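Local coordinates for protein synthesis inhibitor, putative (PDB 2B33) that is a putative endoribonuclease of the YjgF-like RutC family that may have deaminase activity, at residues E61-V66 against Q98-V103. Sequence-based numbering, arbitrary orientation.
With EDO (1,2-ethanediol), chain D.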
loop_
_atom_site.group_PDB
_atom_site.type_symbol
_atom_site.label_atom_id
_atom_site.label_comp_id
_atom_site.label_asym_id
_atom_site.label_seq_id
_atom_site.Cartn_x
_atom_site.Cartn_y
_atom_site.Cartn_z
ATOM N N GLU A 61 16.787 -12.708 11.994
ATOM C CA GLU A 61 15.873 -13.596 12.716
ATOM C C GLU A 61 14.442 -13.057 12.727
ATOM O O GLU A 61 13.493 -13.831 12.642
ATOM C CB GLU A 61 16.384 -13.817 14.148
ATOM C CG GLU A 61 17.683 -14.620 14.196
ATOM C CD GLU A 61 18.280 -14.758 15.584
ATOM O OE1 GLU A 61 17.834 -14.052 16.513
ATOM O OE2 GLU A 61 19.213 -15.584 15.741
ATOM N N LYS A 62 14.290 -11.739 12.845
ATOM C CA LYS A 62 12.966 -11.111 12.815
ATOM C C LYS A 62 12.353 -11.164 11.407
ATOM O O LYS A 62 11.169 -11.447 11.262
ATOM C CB LYS A 62 13.026 -9.684 13.353
ATOM C CG LYS A 62 13.361 -9.636 14.847
ATOM C CD LYS A 62 13.656 -8.247 15.334
ATOM C CE LYS A 62 14.198 -8.284 16.753
ATOM N NZ LYS A 62 14.720 -6.981 17.204
ATOM N N THR A 63 13.169 -10.919 10.382
ATOM C CA THR A 63 12.735 -10.988 8.982
ATOM C C THR A 63 12.362 -12.422 8.595
ATOM O O THR A 63 11.439 -12.644 7.799
ATOM C CB THR A 63 13.848 -10.504 8.024
ATOM O OG1 THR A 63 14.272 -9.199 8.407
ATOM C CG2 THR A 63 13.369 -10.467 6.566
ATOM N N GLU A 64 13.098 -13.385 9.134
ATOM C CA GLU A 64 12.823 -14.797 8.891
ATOM C C GLU A 64 11.430 -15.177 9.383
ATOM O O GLU A 64 10.706 -15.894 8.706
ATOM C CB GLU A 64 13.856 -15.663 9.618
ATOM C CG GLU A 64 13.709 -17.167 9.382
ATOM C CD GLU A 64 14.703 -17.994 10.173
ATOM O OE1 GLU A 64 15.181 -17.538 11.240
ATOM O OE2 GLU A 64 14.986 -19.123 9.742
ATOM N N ARG A 65 11.098 -14.713 10.586
ATOM C CA ARG A 65 9.800 -14.965 11.216
ATOM C C ARG A 65 8.670 -14.320 10.416
ATOM O O ARG A 65 7.664 -14.967 10.137
ATOM C CB ARG A 65 9.816 -14.426 12.652
ATOM C CG ARG A 65 8.612 -14.753 13.519
ATOM C CD ARG A 65 8.467 -16.254 13.776
ATOM N NE ARG A 65 7.741 -16.961 12.719
ATOM C CZ ARG A 65 7.591 -18.285 12.633
ATOM N NH1 ARG A 65 8.140 -19.102 13.527
ATOM N NH2 ARG A 65 6.892 -18.805 11.626
ATOM N N VAL A 66 8.853 -13.054 10.043
ATOM C CA VAL A 66 7.879 -12.327 9.213
ATOM C C VAL A 66 7.606 -13.063 7.888
ATOM O O VAL A 66 6.450 -13.249 7.503
ATOM C CB VAL A 66 8.352 -10.883 8.885
ATOM C CG1 VAL A 66 7.450 -10.232 7.852
ATOM C CG2 VAL A 66 8.385 -10.012 10.135
ATOM N N GLN A 98 20.082 -3.717 3.907
ATOM C CA GLN A 98 21.001 -4.757 3.409
ATOM C C GLN A 98 20.714 -6.142 3.996
ATOM O O GLN A 98 20.554 -7.114 3.250
ATOM C CB GLN A 98 22.480 -4.375 3.630
ATOM C CG GLN A 98 23.105 -3.424 2.569
ATOM C CD GLN A 98 22.478 -2.018 2.489
ATOM O OE1 GLN A 98 21.985 -1.467 3.486
ATOM N NE2 GLN A 98 22.532 -1.424 1.293
ATOM N N ARG A 99 20.621 -6.209 5.323
ATOM C CA ARG A 99 20.360 -7.469 6.039
ATOM C C ARG A 99 18.954 -8.035 5.818
ATOM O O ARG A 99 18.786 -9.248 5.783
ATOM C CB ARG A 99 20.647 -7.305 7.534
ATOM C CG ARG A 99 22.136 -7.141 7.843
ATOM C CD ARG A 99 22.376 -6.756 9.295
ATOM N NE ARG A 99 21.904 -5.395 9.578
ATOM C CZ ARG A 99 21.687 -4.889 10.795
ATOM N NH1 ARG A 99 21.890 -5.596 11.896
ATOM N NH2 ARG A 99 21.258 -3.649 10.913
ATOM N N VAL A 100 17.951 -7.166 5.686
ATOM C CA VAL A 100 16.585 -7.602 5.399
ATOM C C VAL A 100 16.555 -8.201 3.994
ATOM O O VAL A 100 15.971 -9.263 3.799
ATOM C CB VAL A 100 15.532 -6.446 5.524
ATOM C CG1 VAL A 100 14.167 -6.847 4.910
ATOM C CG2 VAL A 100 15.341 -6.035 6.988
ATOM N N ASN A 101 17.187 -7.523 3.034
ATOM C CA ASN A 101 17.277 -8.014 1.659
ATOM C C ASN A 101 17.957 -9.373 1.564
ATOM O O ASN A 101 17.581 -10.195 0.730
ATOM C CB ASN A 101 18.030 -7.028 0.753
ATOM C CG ASN A 101 17.223 -5.782 0.415
ATOM O OD1 ASN A 101 16.152 -5.540 0.964
ATOM N ND2 ASN A 101 17.747 -4.984 -0.499
ATOM N N GLU A 102 18.961 -9.586 2.413
ATOM C CA GLU A 102 19.727 -10.834 2.465
ATOM C C GLU A 102 18.804 -12.015 2.774
ATOM O O GLU A 102 18.825 -13.024 2.079
ATOM C CB GLU A 102 20.827 -10.688 3.528
ATOM C CG GLU A 102 21.848 -11.802 3.639
ATOM C CD GLU A 102 22.970 -11.467 4.629
ATOM O OE1 GLU A 102 22.848 -10.484 5.397
ATOM O OE2 GLU A 102 23.985 -12.191 4.643
ATOM N N VAL A 103 17.976 -11.865 3.806
ATOM C CA VAL A 103 17.006 -12.897 4.194
ATOM C C VAL A 103 15.852 -12.969 3.171
ATOM O O VAL A 103 15.400 -14.053 2.821
ATOM C CB VAL A 103 16.432 -12.648 5.624
ATOM C CG1 VAL A 103 15.425 -13.731 5.997
ATOM C CG2 VAL A 103 17.563 -12.579 6.666
HETATM C C1 EDO D . 16.610 -18.888 6.466
HETATM O O1 EDO D . 15.314 -19.086 7.043
HETATM C C2 EDO D . 16.728 -17.452 5.954
HETATM O O2 EDO D . 17.999 -16.893 6.318
#
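Thr63 projects from its helix between Val100 and Val103, one turn apart on the facing helix, and touches both valines. Its methyl CG2 lies 3.9 Å from CB of Val103, the side chains running side by side but pointing opposite ways. Its OG1 meets Val100 CG2 at 3.6 Å, and there the two side chains lie roughly perpendicular. With chi1 at -55°, Thr63 sets CG2 anti to its backbone N and turns OG1 back along its own helix, where the hydroxyl hydrogen-bonds to Ile59 O. Threonine thus suits a buried interface: its one polar side-chain atom is satisfied within its own helix and its methyl serves the packing. Valine's short, beta-branched, apolar side chain suits helices this close; Val103 CG1 also comes within 3.9 Å of Glu64 N. Glu64 sits at the exposed margin, where a charged side chain can reach solvent; its extended chain carries OE2 to a 2.7 Å hydrogen bond from O1 of an ethanediol, probably a crystallisation additive, which is also hydrogen-bonded to Arg106 NH1. Beneath, Val100 rests on Phe117 of strand 114-119. The axes of the two short helical segments come within 9.1 Å, with a crossing angle of -43°, neighbours packed on one face of the mixed sheet, as in the YjgF-like alpha/beta fold.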